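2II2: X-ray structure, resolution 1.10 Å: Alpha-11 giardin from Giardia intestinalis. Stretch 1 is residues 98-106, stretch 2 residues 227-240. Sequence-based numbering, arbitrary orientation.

Stretch 1, residues 98-106: HDVVLIATP
Stretch 2 227-240: YYNLAPARAVAYAF

No clear hydrogen bond joins these two stretches of alpha-11 giardin; 311 Å² of surface, both sides summed, is buried chiefly by one isoleucine and one tyrosine. Stretch 1 enters as the last part of a helix, with L102 N bonded to H98 O at 2.8 Å, then turns at I103 (phi/psi -101/74) and is extended at A104 (-162/130) and T105 (-72/164). Stretch 2 carries one helix through Y227 and Y228, turns at A231 (-167/132), whose O accepts R234 N at 2.9 Å, and enters a second helix at P232, a residue suited to a first turn because it has no amide hydrogen to offer.

The chains run in opposite directions, with D99 paired to A239 (CA to CA 7.9 Å) and I103 to P232 (CA to CA 6.5 Å). I103, chi1 -50° (m) and chi2 179° (t), fills the space between the second helix and Y228. Its CG2 lies 3.8 Å from V236 CG2 (V236 chi1 t) and 4.0 Å from Y228 CE1, while its CG1 sits 4.1 Å from A235 CB. Beta-branching gives isoleucine carbon enough to touch all three, and alanine's single methyl, pointing toward stretch 1, meets the isoleucine without taking up more room. A239 is equally small: its CB is 4.4 Å from D99 OD1, an oxygen satisfied by hydrogen bonding elsewhere in the structure.

Y228, chi1 -174° (t) and chi2 87°, lays its ring along the segment from L102 to T105. L102 O lies over one face, 3.5 Å from Y228 CD1, and I103 CA is 3.7 Å from Y228 CE1. The long side chain carries its hydroxyl to A104 and T105: Y228 OH is 3.3 Å from A104 C and 3.4 Å from T105 N, but the angle at that amide is too poor for a hydrogen bond. T105, chi1 62° (p), caps the following helix with its side chain and leaves CG2 3.8 Å from Y228 OH.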

# COMPACT_ATOMS: atom_id res chain seq x y z
N HIS A 98 -0.90 -0.38 7.45
CA HIS A 98 -1.87 0.57 6.94
C HIS A 98 -2.10 0.39 5.45
O HIS A 98 -3.24 0.40 4.97
CB HIS A 98 -1.41 2.00 7.20
CG HIS A 98 -1.52 2.41 8.63
ND1 HIS A 98 -0.90 3.54 9.11
CD2 HIS A 98 -2.16 1.84 9.68
CE1 HIS A 98 -1.15 3.65 10.40
NE2 HIS A 98 -1.94 2.64 10.77
N ASP A 99 -1.02 0.24 4.69
CA ASP A 99 -1.17 0.04 3.24
C ASP A 99 -2.13 -1.13 2.96
O ASP A 99 -3.02 -1.08 2.09
CB ASP A 99 0.18 -0.24 2.57
CG ASP A 99 1.10 0.96 2.54
OD1 ASP A 99 0.66 2.07 2.84
OD2 ASP A 99 2.31 0.81 2.21
N VAL A 100 -1.94 -2.21 3.70
CA VAL A 100 -2.72 -3.40 3.52
C VAL A 100 -4.17 -3.27 3.95
O VAL A 100 -5.05 -3.71 3.21
CB VAL A 100 -2.08 -4.62 4.20
CG1 VAL A 100 -3.03 -5.81 4.24
CG2 VAL A 100 -0.78 -4.97 3.48
N VAL A 101 -4.42 -2.74 5.15
CA VAL A 101 -5.77 -2.76 5.69
C VAL A 101 -6.58 -1.52 5.37
O VAL A 101 -7.82 -1.59 5.40
CB VAL A 101 -5.83 -3.06 7.23
CG1 VAL A 101 -5.06 -4.38 7.53
CG2 VAL A 101 -5.32 -1.91 8.08
N LEU A 102 -5.92 -0.40 5.08
CA LEU A 102 -6.65 0.82 4.75
C LEU A 102 -7.04 0.88 3.28
O LEU A 102 -8.07 1.45 2.93
CB LEU A 102 -5.86 2.07 5.15
CG LEU A 102 -5.51 2.20 6.65
CD1 LEU A 102 -4.82 3.50 6.88
CD2 LEU A 102 -6.74 2.10 7.55
N ILE A 103 -6.24 0.30 2.41
CA ILE A 103 -6.52 0.34 0.99
C ILE A 103 -7.13 -1.00 0.58
O ILE A 103 -6.48 -1.86 -0.03
CB ILE A 103 -5.26 0.70 0.17
CG1 ILE A 103 -4.61 1.97 0.76
CG2 ILE A 103 -5.64 0.95 -1.28
CD1 ILE A 103 -3.36 2.39 0.03
N ALA A 104 -8.40 -1.16 0.97
CA ALA A 104 -9.04 -2.47 0.89
C ALA A 104 -10.53 -2.32 0.95
O ALA A 104 -11.06 -1.63 1.82
CB ALA A 104 -8.57 -3.36 2.03
N THR A 105 -11.20 -2.97 0.00
CA THR A 105 -12.65 -3.08 0.03
C THR A 105 -13.08 -4.03 1.15
O THR A 105 -12.26 -4.80 1.66
CB THR A 105 -13.17 -3.67 -1.28
OG1 THR A 105 -12.65 -4.99 -1.41
CG2 THR A 105 -12.76 -2.83 -2.50
N PRO A 106 -14.36 -4.01 1.55
CA PRO A 106 -14.78 -5.04 2.51
C PRO A 106 -14.47 -6.47 2.07
O PRO A 106 -14.09 -7.29 2.90
CB PRO A 106 -16.29 -4.82 2.61
CG PRO A 106 -16.48 -3.36 2.27
CD PRO A 106 -15.46 -3.09 1.20
N TYR A 227 -7.95 9.79 2.17
CA TYR A 227 -7.95 9.77 0.71
C TYR A 227 -8.69 8.57 0.14
O TYR A 227 -9.27 8.69 -0.92
CB TYR A 227 -6.54 9.90 0.15
CG TYR A 227 -6.04 11.34 0.12
CD1 TYR A 227 -4.85 11.70 0.71
CD2 TYR A 227 -6.79 12.33 -0.53
CE1 TYR A 227 -4.39 13.04 0.66
CE2 TYR A 227 -6.34 13.65 -0.58
CZ TYR A 227 -5.14 14.00 0.01
OH TYR A 227 -4.71 15.30 -0.10
N TYR A 228 -8.64 7.43 0.82
CA TYR A 228 -9.33 6.23 0.36
C TYR A 228 -10.81 6.51 0.18
O TYR A 228 -11.43 6.05 -0.78
CB TYR A 228 -9.10 5.06 1.33
CG TYR A 228 -9.70 3.78 0.77
CD1 TYR A 228 -8.95 2.98 -0.10
CD2 TYR A 228 -10.98 3.40 1.08
CE1 TYR A 228 -9.49 1.82 -0.66
CE2 TYR A 228 -11.53 2.24 0.51
CZ TYR A 228 -10.78 1.45 -0.36
OH TYR A 228 -11.32 0.32 -0.93
N ASN A 229 -11.36 7.26 1.12
CA ASN A 229 -12.76 7.64 1.05
C ASN A 229 -13.12 8.46 -0.19
O ASN A 229 -14.22 8.40 -0.70
CB ASN A 229 -13.20 8.41 2.27
CG ASN A 229 -13.30 7.56 3.52
OD1 ASN A 229 -13.35 6.33 3.44
ND2 ASN A 229 -13.35 8.21 4.67
N LEU A 230 -12.18 9.31 -0.60
CA LEU A 230 -12.37 10.13 -1.80
C LEU A 230 -12.21 9.31 -3.09
O LEU A 230 -13.06 9.40 -3.99
CB LEU A 230 -11.43 11.33 -1.76
CG LEU A 230 -11.68 12.33 -0.60
CD1 LEU A 230 -10.60 13.43 -0.57
CD2 LEU A 230 -13.07 12.93 -0.60
N ALA A 231 -11.18 8.47 -3.15
CA ALA A 231 -11.03 7.47 -4.21
C ALA A 231 -9.95 6.49 -3.79
O ALA A 231 -8.90 6.90 -3.36
CB ALA A 231 -10.60 8.11 -5.52
N PRO A 232 -10.18 5.19 -3.90
CA PRO A 232 -9.12 4.24 -3.55
C PRO A 232 -7.77 4.55 -4.18
O PRO A 232 -6.73 4.46 -3.51
CB PRO A 232 -9.70 2.93 -4.02
CG PRO A 232 -11.16 3.11 -3.70
CD PRO A 232 -11.45 4.51 -4.16
N ALA A 233 -7.75 4.93 -5.45
CA ALA A 233 -6.47 5.15 -6.12
C ALA A 233 -5.78 6.44 -5.65
O ALA A 233 -4.59 6.60 -5.86
CB ALA A 233 -6.66 5.15 -7.64
N ARG A 234 -6.58 7.34 -5.07
CA ARG A 234 -6.03 8.55 -4.48
C ARG A 234 -5.23 8.22 -3.21
O ARG A 234 -4.22 8.87 -2.92
CB ARG A 234 -7.16 9.56 -4.21
CG ARG A 234 -6.66 10.96 -3.95
CD ARG A 234 -7.80 11.92 -4.04
NE ARG A 234 -7.35 13.28 -3.89
CZ ARG A 234 -8.15 14.34 -3.90
NH1 ARG A 234 -9.45 14.17 -4.09
NH2 ARG A 234 -7.64 15.56 -3.73
N ALA A 235 -5.72 7.26 -2.43
CA ALA A 235 -4.97 6.79 -1.27
C ALA A 235 -3.63 6.20 -1.73
O ALA A 235 -2.61 6.46 -1.09
CB ALA A 235 -5.75 5.74 -0.51
N VAL A 236 -3.67 5.43 -2.82
CA VAL A 236 -2.45 4.85 -3.34
C VAL A 236 -1.50 5.94 -3.83
O VAL A 236 -0.30 5.91 -3.55
CB VAL A 236 -2.76 3.85 -4.47
CG1 VAL A 236 -1.48 3.33 -5.13
CG2 VAL A 236 -3.57 2.68 -3.94
N ALA A 237 -2.03 6.93 -4.55
CA ALA A 237 -1.20 8.05 -5.01
C ALA A 237 -0.56 8.77 -3.82
O ALA A 237 0.63 9.11 -3.89
CB ALA A 237 -2.03 9.03 -5.80
N TYR A 238 -1.32 9.06 -2.77
CA TYR A 238 -0.76 9.73 -1.58
C TYR A 238 0.36 8.88 -0.96
O TYR A 238 1.42 9.41 -0.63
CB TYR A 238 -1.88 10.01 -0.56
CG TYR A 238 -1.28 10.53 0.72
CD1 TYR A 238 -0.99 11.87 0.89
CD2 TYR A 238 -0.95 9.66 1.76
CE1 TYR A 238 -0.38 12.32 2.05
CE2 TYR A 238 -0.34 10.08 2.91
CZ TYR A 238 -0.05 11.40 3.07
OH TYR A 238 0.57 11.80 4.23
N ALA A 239 0.12 7.59 -0.81
CA ALA A 239 1.11 6.71 -0.22
C ALA A 239 2.39 6.71 -1.06
O ALA A 239 3.51 6.74 -0.53
CB ALA A 239 0.57 5.32 -0.07
N PHE A 240 2.23 6.71 -2.38
CA PHE A 240 3.37 6.72 -3.28
C PHE A 240 4.15 8.03 -3.14
O PHE A 240 5.39 8.03 -3.07
CB PHE A 240 2.93 6.44 -4.74
CG PHE A 240 4.09 6.05 -5.62
CD1 PHE A 240 4.53 4.73 -5.64
CD2 PHE A 240 4.76 6.99 -6.37
CE1 PHE A 240 5.63 4.36 -6.38
CE2 PHE A 240 5.85 6.62 -7.14
CZ PHE A 240 6.28 5.29 -7.15